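Local coordinates for protein beta-galactosidase (Trichoderma reesei, PDB 3OG2) that probably hydrolyses terminal non-reducing beta-D-galactose residues of beta-D-galactosides, as a glycoside hydrolase of family 35, at residues 212-217 with 233-238; 611-616 with 640-645; 727-732 with 760-765. One frame throughout, in Å; residues are numbered along the deposited sequence.

Contact 1. Residues 212-217 with 233-238; sequences LINNDA and DIYGHD
Tyr235 OH donates to Asp216 OD2 at 2.6 Å; the carboxylate oxygen lies at the ring edge, in the plane of the phenol, and is met on its anti side. The two flat groups stand nearly perpendicular, 89° apart. Next to this pair, Asn214 OD1 accepts the N-H of Gly236 N at 2.8 Å in an almost straight bond. A chi1 of 66° sets Asn214 CG between the backbone N and the carbonyl carbon, and the amide turns OD1 onto Gly236 N. At the far end, Asp233 OD2 receives Leu212 N at 2.9 Å, while Leu212 O takes two donors, the backbone N-H groups of Asp233 and Ile234. Next along the chains, Ile213 CD1 packs on Ile234 CG2 at 3.7 Å.

A second shell fixes these groups. Arg204 forms a salt bridge with Asp233, and Ser182 OG and Thr222 N bond to the two carboxylate oxygens of Asp216. Asn215 gives Asp238 OD2 a weak bond from ND2 (3.2 Å), but its stronger partners are Glu180 N and Asn179 OD1, from two residues that bind beta-D-galactose.

The chains run roughly parallel in the TIM barrel, 212-217 lying between strands 172-177 and 236-239. The donors gathered around Asp216 would probably favour its ionised form, and the bonds of Asn215 tie this part of the barrel to the galactose site.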
loop_
_atom_site.group_PDB
_atom_site.type_symbol
_atom_site.label_atom_id
_atom_site.label_comp_id
_atom_site.label_asym_id
_atom_site.label_seq_id
_atom_site.Cartn_x
_atom_site.Cartn_y
_atom_site.Cartn_z
ATOM N N LEU A 212 -4.741 20.226 -10.305
ATOM C CA LEU A 212 -3.651 19.919 -9.360
ATOM C C LEU A 212 -4.203 19.940 -7.939
ATOM O O LEU A 212 -4.902 20.887 -7.558
ATOM C CB LEU A 212 -2.522 20.975 -9.443
ATOM C CG LEU A 212 -1.897 21.108 -10.822
ATOM C CD1 LEU A 212 -0.902 22.273 -10.803
ATOM C CD2 LEU A 212 -1.285 19.778 -11.226
ATOM N N ILE A 213 -3.887 18.916 -7.189
ATOM C CA ILE A 213 -4.328 18.778 -5.793
ATOM C C ILE A 213 -3.107 18.534 -4.959
ATOM O O ILE A 213 -2.174 17.816 -5.367
ATOM C CB ILE A 213 -5.322 17.624 -5.699
ATOM C CG1 ILE A 213 -5.997 17.553 -4.309
ATOM C CG2 ILE A 213 -4.726 16.264 -6.066
ATOM C CD1 ILE A 213 -7.273 16.687 -4.289
ATOM N N ASN A 214 -3.056 19.160 -3.778
ATOM C CA ASN A 214 -1.909 18.900 -2.910
ATOM C C ASN A 214 -2.339 18.076 -1.691
ATOM O O ASN A 214 -3.471 17.668 -1.555
ATOM C CB ASN A 214 -1.197 20.216 -2.478
ATOM C CG ASN A 214 -2.046 21.088 -1.585
ATOM O OD1 ASN A 214 -3.274 20.973 -1.455
ATOM N ND2 ASN A 214 -1.377 22.075 -1.058
ATOM N N ASN A 215 -1.336 17.803 -0.829
ATOM C CA ASN A 215 -1.576 16.964 0.320
ATOM C C ASN A 215 -0.812 17.464 1.513
ATOM O O ASN A 215 0.147 16.870 1.989
ATOM C CB ASN A 215 -1.253 15.479 0.020
ATOM C CG ASN A 215 0.197 15.148 -0.170
ATOM O OD1 ASN A 215 0.948 15.948 -0.756
ATOM N ND2 ASN A 215 0.613 13.986 0.303
ATOM N N ASP A 216 -1.246 18.583 2.035
ATOM C CA ASP A 216 -0.670 19.142 3.246
ATOM C C ASP A 216 -0.700 18.100 4.358
ATOM O O ASP A 216 -1.701 17.385 4.513
ATOM C CB ASP A 216 -1.438 20.399 3.594
ATOM C CG ASP A 216 -0.695 21.535 4.296
ATOM O OD1 ASP A 216 0.485 21.349 4.675
ATOM O OD2 ASP A 216 -1.346 22.594 4.500
ATOM N N ALA A 217 0.383 17.971 5.142
ATOM C CA ALA A 217 0.420 16.941 6.174
ATOM C C ALA A 217 -0.646 17.096 7.233
ATOM O O ALA A 217 -1.073 16.125 7.907
ATOM C CB ALA A 217 1.790 16.875 6.810
ATOM N N ASP A 233 -4.978 23.814 -7.435
ATOM C CA ASP A 233 -6.384 24.006 -7.752
ATOM C C ASP A 233 -7.302 23.591 -6.604
ATOM O O ASP A 233 -8.301 24.237 -6.321
ATOM C CB ASP A 233 -6.733 23.214 -8.992
ATOM C CG ASP A 233 -5.970 23.721 -10.199
ATOM O OD1 ASP A 233 -5.925 24.977 -10.403
ATOM O OD2 ASP A 233 -5.513 22.901 -10.988
ATOM N N ILE A 234 -6.971 22.441 -5.994
ATOM C CA ILE A 234 -7.819 21.882 -4.940
ATOM C C ILE A 234 -6.905 21.648 -3.739
ATOM O O ILE A 234 -5.895 20.929 -3.852
ATOM C CB ILE A 234 -8.503 20.563 -5.368
ATOM C CG1 ILE A 234 -9.412 20.800 -6.578
ATOM C CG2 ILE A 234 -9.158 19.906 -4.176
ATOM C CD1 ILE A 234 -9.983 19.504 -7.184
ATOM N N TYR A 235 -7.229 22.238 -2.597
ATOM C CA TYR A 235 -6.432 22.047 -1.400
ATOM C C TYR A 235 -6.748 20.682 -0.783
ATOM O O TYR A 235 -7.933 20.415 -0.488
ATOM C CB TYR A 235 -6.763 23.162 -0.377
ATOM C CG TYR A 235 -6.006 22.960 0.909
ATOM C CD1 TYR A 235 -4.632 23.228 1.008
ATOM C CD2 TYR A 235 -6.692 22.474 2.057
ATOM C CE1 TYR A 235 -3.910 23.037 2.189
ATOM C CE2 TYR A 235 -5.947 22.298 3.226
ATOM C CZ TYR A 235 -4.595 22.575 3.288
ATOM O OH TYR A 235 -3.921 22.395 4.487
ATOM N N GLY A 236 -5.745 19.867 -0.581
ATOM C CA GLY A 236 -5.913 18.560 0.069
ATOM C C GLY A 236 -5.031 18.522 1.338
ATOM O O GLY A 236 -4.023 19.212 1.405
ATOM N N HIS A 237 -5.467 17.674 2.281
ATOM C CA HIS A 237 -4.571 17.407 3.395
ATOM C C HIS A 237 -4.733 15.952 3.829
ATOM O O HIS A 237 -5.582 15.221 3.319
ATOM C CB HIS A 237 -4.757 18.387 4.567
ATOM C CG HIS A 237 -5.985 18.207 5.400
ATOM N ND1 HIS A 237 -6.111 17.232 6.371
ATOM C CD2 HIS A 237 -7.153 18.900 5.369
ATOM C CE1 HIS A 237 -7.343 17.374 6.915
ATOM N NE2 HIS A 237 -8.003 18.361 6.337
ATOM N N ASP A 238 -3.853 15.574 4.747
ATOM C CA ASP A 238 -3.755 14.156 5.145
ATOM C C ASP A 238 -4.141 13.967 6.600
ATOM O O ASP A 238 -4.336 14.958 7.330
ATOM C CB ASP A 238 -2.318 13.692 4.930
ATOM C CG ASP A 238 -1.958 13.704 3.450
ATOM O OD1 ASP A 238 -2.826 13.868 2.567
ATOM O OD2 ASP A 238 -0.741 13.520 3.110
#

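Contact 2. Residues 611-616 with 640-645; sequences PLEIIG and DWIAHP
Glu613 and Ile642 lie side by side and point the same way from the sheet, Glu613 CG resting 4.1 Å from Ile642 CG1. Glu613 CG is anti to the backbone N (chi1 176°) and the chain stays extended beyond it, giving a long ridge next to the branched isoleucine. The other branch, Ile642 CG2, leans toward the ring of Pro611, meeting its CB at 4.4 Å. That same Pro611 CB also rests against the imidazole of His644, 3.8 Å from His644 CE1. At the other end of the Glu613 side, Asp640 lies across Ile615, with Asp640 OD1 3.6 Å from Ile615 CG2. A water extends this corner, accepting from Gly616 N at 2.8 Å and donating to Asp640 OD1 at 3.1 Å.

Leu612, Ile614, Trp641 and Ala643 occupy the opposite face. Here Ile614 and Trp641 meet at their roots, CB to CB at 4.1 Å, and the indole then leads away from the pair. Ala643 is a short side chain in this row, and beyond it Pro645 CG comes within 4.3 Å of Leu612 CG.

The carboxylates of Glu613 and Asp640 are near each other but each has its own partners, Arg537 and Asn585 for the former, Tyr548 and Lys480 for the latter. Four backbone hydrogen bonds join the strands, which run antiparallel at 161°. The pair is central in a mixed sheet: strand 612-615 is flanked by strand 583-585 and strand 641-643 by strand 629-635, where Tyr633 stacks on Trp641. Leu624 and Val626 of strand 623-626 touch the face that carries Leu612, Trp641 and Ala643.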
loop_
_atom_site.group_PDB
_atom_site.type_symbol
_atom_site.label_atom_id
_atom_site.label_comp_id
_atom_site.label_asym_id
_atom_site.label_seq_id
_atom_site.Cartn_x
_atom_site.Cartn_y
_atom_site.Cartn_z
ATOM N N PRO A 611 -23.204 -20.704 -2.346
ATOM C CA PRO A 611 -24.035 -20.439 -3.504
ATOM C C PRO A 611 -23.789 -19.019 -3.969
ATOM O O PRO A 611 -23.146 -18.205 -3.294
ATOM C CB PRO A 611 -25.490 -20.543 -2.999
ATOM C CG PRO A 611 -25.381 -20.494 -1.516
ATOM C CD PRO A 611 -23.980 -20.677 -1.084
ATOM N N LEU A 612 -24.305 -18.687 -5.125
ATOM C CA LEU A 612 -24.339 -17.308 -5.614
ATOM C C LEU A 612 -25.802 -16.985 -5.879
ATOM O O LEU A 612 -26.463 -17.734 -6.588
ATOM C CB LEU A 612 -23.619 -17.101 -6.946
ATOM C CG LEU A 612 -22.123 -17.033 -6.989
ATOM C CD1 LEU A 612 -21.708 -16.700 -8.419
ATOM C CD2 LEU A 612 -21.586 -16.027 -5.961
ATOM N N GLU A 613 -26.250 -15.855 -5.344
ATOM C CA GLU A 613 -27.594 -15.367 -5.605
ATOM C C GLU A 613 -27.478 -14.066 -6.405
ATOM O O GLU A 613 -26.767 -13.164 -6.009
ATOM C CB GLU A 613 -28.355 -15.130 -4.313
ATOM C CG GLU A 613 -29.752 -14.525 -4.510
ATOM C CD GLU A 613 -30.355 -14.207 -3.145
ATOM O OE1 GLU A 613 -29.673 -13.646 -2.234
ATOM O OE2 GLU A 613 -31.567 -14.473 -2.907
ATOM N N ILE A 614 -28.122 -14.041 -7.544
ATOM C CA ILE A 614 -28.044 -12.905 -8.468
ATOM C C ILE A 614 -29.341 -12.134 -8.428
ATOM O O ILE A 614 -30.395 -12.738 -8.657
ATOM C CB ILE A 614 -27.815 -13.401 -9.904
ATOM C CG1 ILE A 614 -26.840 -14.551 -9.945
ATOM C CG2 ILE A 614 -27.373 -12.235 -10.776
ATOM C CD1 ILE A 614 -25.422 -14.268 -9.727
ATOM N N ILE A 615 -29.243 -10.869 -8.103
ATOM C CA ILE A 615 -30.433 -10.021 -7.916
ATOM C C ILE A 615 -30.429 -8.919 -8.937
ATOM O O ILE A 615 -29.412 -8.193 -9.041
ATOM C CB ILE A 615 -30.434 -9.479 -6.470
ATOM C CG1 ILE A 615 -30.503 -10.626 -5.440
ATOM C CG2 ILE A 615 -31.540 -8.459 -6.239
ATOM C CD1 ILE A 615 -30.035 -10.214 -4.045
ATOM N N GLY A 616 -31.495 -8.788 -9.703
ATOM C CA GLY A 616 -31.563 -7.749 -10.731
ATOM C C GLY A 616 -31.111 -8.259 -12.064
ATOM O O GLY A 616 -30.156 -7.767 -12.652
ATOM N N ASP A 640 -35.017 -13.680 -8.503
ATOM C CA ASP A 640 -33.560 -13.767 -8.289
ATOM C C ASP A 640 -33.102 -15.157 -8.722
ATOM O O ASP A 640 -33.887 -16.119 -8.708
ATOM C CB ASP A 640 -33.244 -13.526 -6.819
ATOM C CG ASP A 640 -33.720 -12.172 -6.354
ATOM O OD1 ASP A 640 -33.718 -11.229 -7.171
ATOM O OD2 ASP A 640 -34.059 -11.959 -5.188
ATOM N N TRP A 641 -31.862 -15.262 -9.098
ATOM C CA TRP A 641 -31.312 -16.544 -9.514
ATOM C C TRP A 641 -30.421 -17.098 -8.415
ATOM O O TRP A 641 -29.554 -16.361 -7.914
ATOM C CB TRP A 641 -30.510 -16.388 -10.777
ATOM C CG TRP A 641 -31.313 -16.086 -11.999
ATOM C CD1 TRP A 641 -32.658 -15.936 -12.111
ATOM C CD2 TRP A 641 -30.749 -15.897 -13.296
ATOM N NE1 TRP A 641 -32.950 -15.664 -13.421
ATOM C CE2 TRP A 641 -31.826 -15.628 -14.185
ATOM C CE3 TRP A 641 -29.425 -15.914 -13.784
ATOM C CZ2 TRP A 641 -31.609 -15.396 -15.552
ATOM C CZ3 TRP A 641 -29.249 -15.680 -15.155
ATOM C CH2 TRP A 641 -30.311 -15.429 -15.998
ATOM N N ILE A 642 -30.570 -18.379 -8.069
ATOM C CA ILE A 642 -29.678 -18.978 -7.071
ATOM C C ILE A 642 -28.926 -20.105 -7.779
ATOM O O ILE A 642 -29.538 -21.080 -8.256
ATOM C CB ILE A 642 -30.407 -19.493 -5.840
ATOM C CG1 ILE A 642 -31.210 -18.347 -5.196
ATOM C CG2 ILE A 642 -29.409 -20.076 -4.849
ATOM C CD1 ILE A 642 -32.663 -18.762 -5.118
ATOM N N ALA A 643 -27.628 -19.932 -7.832
ATOM C CA ALA A 643 -26.756 -20.862 -8.564
ATOM C C ALA A 643 -25.737 -21.506 -7.634
ATOM O O ALA A 643 -25.412 -20.960 -6.560
ATOM C CB ALA A 643 -26.122 -20.120 -9.730
ATOM N N HIS A 644 -25.236 -22.648 -8.084
ATOM C CA HIS A 644 -24.306 -23.419 -7.254
ATOM C C HIS A 644 -23.085 -23.781 -8.073
ATOM O O HIS A 644 -22.939 -24.943 -8.478
ATOM C CB HIS A 644 -25.019 -24.711 -6.761
ATOM C CG HIS A 644 -26.253 -24.339 -5.999
ATOM N ND1 HIS A 644 -26.198 -23.964 -4.656
ATOM C CD2 HIS A 644 -27.549 -24.215 -6.344
ATOM C CE1 HIS A 644 -27.401 -23.652 -4.214
ATOM N NE2 HIS A 644 -28.242 -23.806 -5.224
ATOM N N PRO A 645 -22.233 -22.818 -8.375
ATOM C CA PRO A 645 -21.027 -23.130 -9.155
ATOM C C PRO A 645 -20.183 -24.173 -8.440
ATOM O O PRO A 645 -20.098 -24.292 -7.199
ATOM C CB PRO A 645 -20.282 -21.796 -9.245
ATOM C CG PRO A 645 -20.880 -20.942 -8.182
ATOM C CD PRO A 645 -22.292 -21.411 -7.950
HETATM O O HOH W 1 -33.838 -10.318 -10.173
#

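Contact 3. Residues 727-732 with 760-765; sequences QLFLST and AANSSY. With NAG (2-acetamido-2-deoxy-beta-D-glucopyranose), chain F.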
loop_
_atom_site.group_PDB
_atom_site.type_symbol
_atom_site.label_atom_id
_atom_site.label_comp_id
_atom_site.label_asym_id
_atom_site.label_seq_id
_atom_site.Cartn_x
_atom_site.Cartn_y
_atom_site.Cartn_z
ATOM N N GLN A 727 45.541 0.424 17.443
ATOM C CA GLN A 727 44.188 0.602 17.899
ATOM C C GLN A 727 43.412 1.224 16.737
ATOM O O GLN A 727 43.832 2.233 16.185
ATOM C CB GLN A 727 44.155 1.515 19.121
ATOM C CG GLN A 727 44.925 0.940 20.327
ATOM C CD GLN A 727 44.496 -0.402 20.849
ATOM O OE1 GLN A 727 45.353 -1.112 21.450
ATOM N NE2 GLN A 727 43.227 -0.785 20.664
ATOM N N LEU A 728 42.291 0.605 16.416
ATOM C CA LEU A 728 41.440 1.097 15.345
ATOM C C LEU A 728 40.100 1.580 15.891
ATOM O O LEU A 728 39.416 0.872 16.641
ATOM C CB LEU A 728 41.163 -0.079 14.381
ATOM C CG LEU A 728 40.171 0.236 13.264
ATOM C CD1 LEU A 728 40.776 1.279 12.329
ATOM C CD2 LEU A 728 39.855 -1.094 12.560
ATOM N N PHE A 729 39.714 2.772 15.514
ATOM C CA PHE A 729 38.417 3.371 15.807
ATOM C C PHE A 729 37.722 3.406 14.476
ATOM O O PHE A 729 38.337 3.906 13.503
ATOM C CB PHE A 729 38.577 4.799 16.377
ATOM C CG PHE A 729 37.279 5.574 16.298
ATOM C CD1 PHE A 729 36.226 5.194 17.118
ATOM C CD2 PHE A 729 37.149 6.644 15.427
ATOM C CE1 PHE A 729 35.043 5.893 17.057
ATOM C CE2 PHE A 729 35.965 7.360 15.371
ATOM C CZ PHE A 729 34.922 6.986 16.206
ATOM N N LEU A 730 36.521 2.905 14.398
ATOM C CA LEU A 730 35.773 2.921 13.155
ATOM C C LEU A 730 34.321 3.308 13.370
ATOM O O LEU A 730 33.594 2.680 14.120
ATOM C CB LEU A 730 35.866 1.516 12.606
ATOM C CG LEU A 730 35.546 1.239 11.196
ATOM C CD1 LEU A 730 36.412 1.984 10.168
ATOM C CD2 LEU A 730 35.697 -0.277 10.996
ATOM N N SER A 731 33.895 4.392 12.742
ATOM C CA SER A 731 32.533 4.880 12.830
ATOM C C SER A 731 31.823 4.562 11.534
ATOM O O SER A 731 32.229 5.072 10.467
ATOM C CB SER A 731 32.569 6.380 13.154
ATOM O OG SER A 731 31.253 6.897 13.262
ATOM N N THR A 732 30.850 3.659 11.609
ATOM C CA THR A 732 30.108 3.240 10.407
ATOM C C THR A 732 28.679 3.693 10.447
ATOM O O THR A 732 28.086 3.944 11.507
ATOM C CB THR A 732 30.200 1.703 10.198
ATOM O OG1 THR A 732 29.688 1.043 11.392
ATOM C CG2 THR A 732 31.619 1.237 9.933
ATOM N N ALA A 760 23.927 4.175 13.173
ATOM C CA ALA A 760 25.392 4.334 13.011
ATOM C C ALA A 760 26.004 3.671 14.224
ATOM O O ALA A 760 25.286 3.394 15.223
ATOM C CB ALA A 760 25.805 5.783 12.953
ATOM N N ALA A 761 27.288 3.432 14.218
ATOM C CA ALA A 761 27.977 2.795 15.326
ATOM C C ALA A 761 29.436 3.281 15.390
ATOM O O ALA A 761 30.085 3.447 14.374
ATOM C CB ALA A 761 27.887 1.277 15.177
ATOM N N ASN A 762 29.891 3.467 16.608
ATOM C CA ASN A 762 31.296 3.729 16.906
ATOM C C ASN A 762 31.849 2.413 17.434
ATOM O O ASN A 762 31.402 1.862 18.441
ATOM C CB ASN A 762 31.452 4.863 17.921
ATOM C CG ASN A 762 31.132 6.196 17.248
ATOM O OD1 ASN A 762 31.348 6.382 16.052
ATOM N ND2 ASN A 762 30.605 7.065 18.064
ATOM N N SER A 763 32.828 1.859 16.748
ATOM C CA SER A 763 33.464 0.649 17.223
ATOM C C SER A 763 34.947 0.866 17.429
ATOM O O SER A 763 35.629 1.560 16.678
ATOM C CB SER A 763 33.236 -0.437 16.171
ATOM O OG SER A 763 31.841 -0.598 15.875
ATOM N N SER A 764 35.496 0.221 18.447
ATOM C CA SER A 764 36.914 0.257 18.718
ATOM C C SER A 764 37.472 -1.151 18.760
ATOM O O SER A 764 36.933 -2.001 19.467
ATOM C CB SER A 764 37.113 0.962 20.068
ATOM O OG SER A 764 36.756 2.361 19.897
ATOM N N TYR A 765 38.535 -1.394 18.022
ATOM C CA TYR A 765 39.103 -2.711 17.916
ATOM C C TYR A 765 40.601 -2.624 18.121
ATOM O O TYR A 765 41.255 -1.636 17.771
ATOM C CB TYR A 765 38.809 -3.277 16.517
ATOM C CG TYR A 765 37.353 -3.451 16.127
ATOM C CD1 TYR A 765 36.514 -4.370 16.785
ATOM C CD2 TYR A 765 36.745 -2.725 15.106
ATOM C CE1 TYR A 765 35.172 -4.552 16.449
ATOM C CE2 TYR A 765 35.396 -2.885 14.747
ATOM C CZ TYR A 765 34.618 -3.804 15.419
ATOM O OH TYR A 765 33.274 -3.954 15.066
HETATM C C1 NAG F . 30.549 8.350 17.638
HETATM C C2 NAG F . 29.122 8.823 17.888
HETATM C C3 NAG F . 28.988 10.300 17.517
HETATM C C4 NAG F . 30.113 11.156 18.108
HETATM C C5 NAG F . 31.496 10.511 17.891
HETATM C C6 NAG F . 32.606 11.272 18.610
HETATM C C7 NAG F . 27.326 7.183 17.739
HETATM C C8 NAG F . 26.430 6.310 16.928
HETATM N N2 NAG F . 28.123 8.078 17.143
HETATM O O3 NAG F . 27.708 10.678 18.012
HETATM O O4 NAG F . 30.180 12.454 17.581
HETATM O O5 NAG F . 31.420 9.190 18.407
HETATM O O6 NAG F . 33.820 11.169 17.879
HETATM O O7 NAG F . 27.450 6.878 18.904
HETATM O O HOH W 2 40.810 0.737 19.901
HETATM O O HOH W 3 31.675 0.649 13.422
#
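Asn762 and Phe729 meet where a glycan leaves the sheet. Asn762 CB lies 3.8 Å from Phe729 CE1, at the root of the side chain, and Asn762 CG comes next, near Phe729 CZ. Further out, Asn762 OD1 accepts the hydroxyl of Ser731 OG at 2.8 Å, nearly along the C=O axis. Ser731 OG, anti to its backbone N (chi1 -179°), is placed for this bond. Asn762 OD1 is also 3.6 Å from Phe729 CZ, the ring and amide planes standing 48° apart. At the tip Asn762 ND2 is bonded covalently to C1 of the N-acetylglucosamine, 1.4 Å away, and the sugar's methyl C8 approaches Ala760 O at 3.6 Å.

Ser764 OG also comes to the edge of the Phe729 ring, 4.0 Å from Phe729 CD1. An alanine in place of Phe729 lacks CE1 and CZ, and the asparagine amide would probably be freer to shift on that side, steadied across the contact mainly by the serine hydroxyl.

On the other face Leu728 CD2 lies 4.3 Å from Tyr765 CD2, at the edge of the ring. A water on this face donates to Leu730 O at 2.9 Å and bridges it to the hydroxyls of Thr732 and Ser763; Thr732 OG1 also bonds to Ser740. Strand 775-782 touches Leu728, Leu730 and Thr732.

Six backbone hydrogen bonds hold the antiparallel strands 726-733 and 760-767 together, with strand 803-811 beyond 726-733. This three-stranded sheet, packed on the one containing 775-782, is consistent with the beta-sandwich of galactose-binding-like domains, here carrying an N-linked glycan on an outermost strand.

The three contacts follow one another in series along the chain, each closing before the next opens, and each belongs to a different domain. Contact 1 lies in the TIM barrel, the nearest of the three to the centre of the chain and next to galactose-binding residues. Contact 2 sits in the sheet of domain 3 and contact 3 in an all-beta domain, on opposite sides of the chain's centre, with centres about 69 Å apart. From contact 1 their centres are about 43 and 45 Å away, and none of the contacts touch. The barrel thus contributes the galactose site, while contacts 2 and 3 join strands in beta domains remote from it.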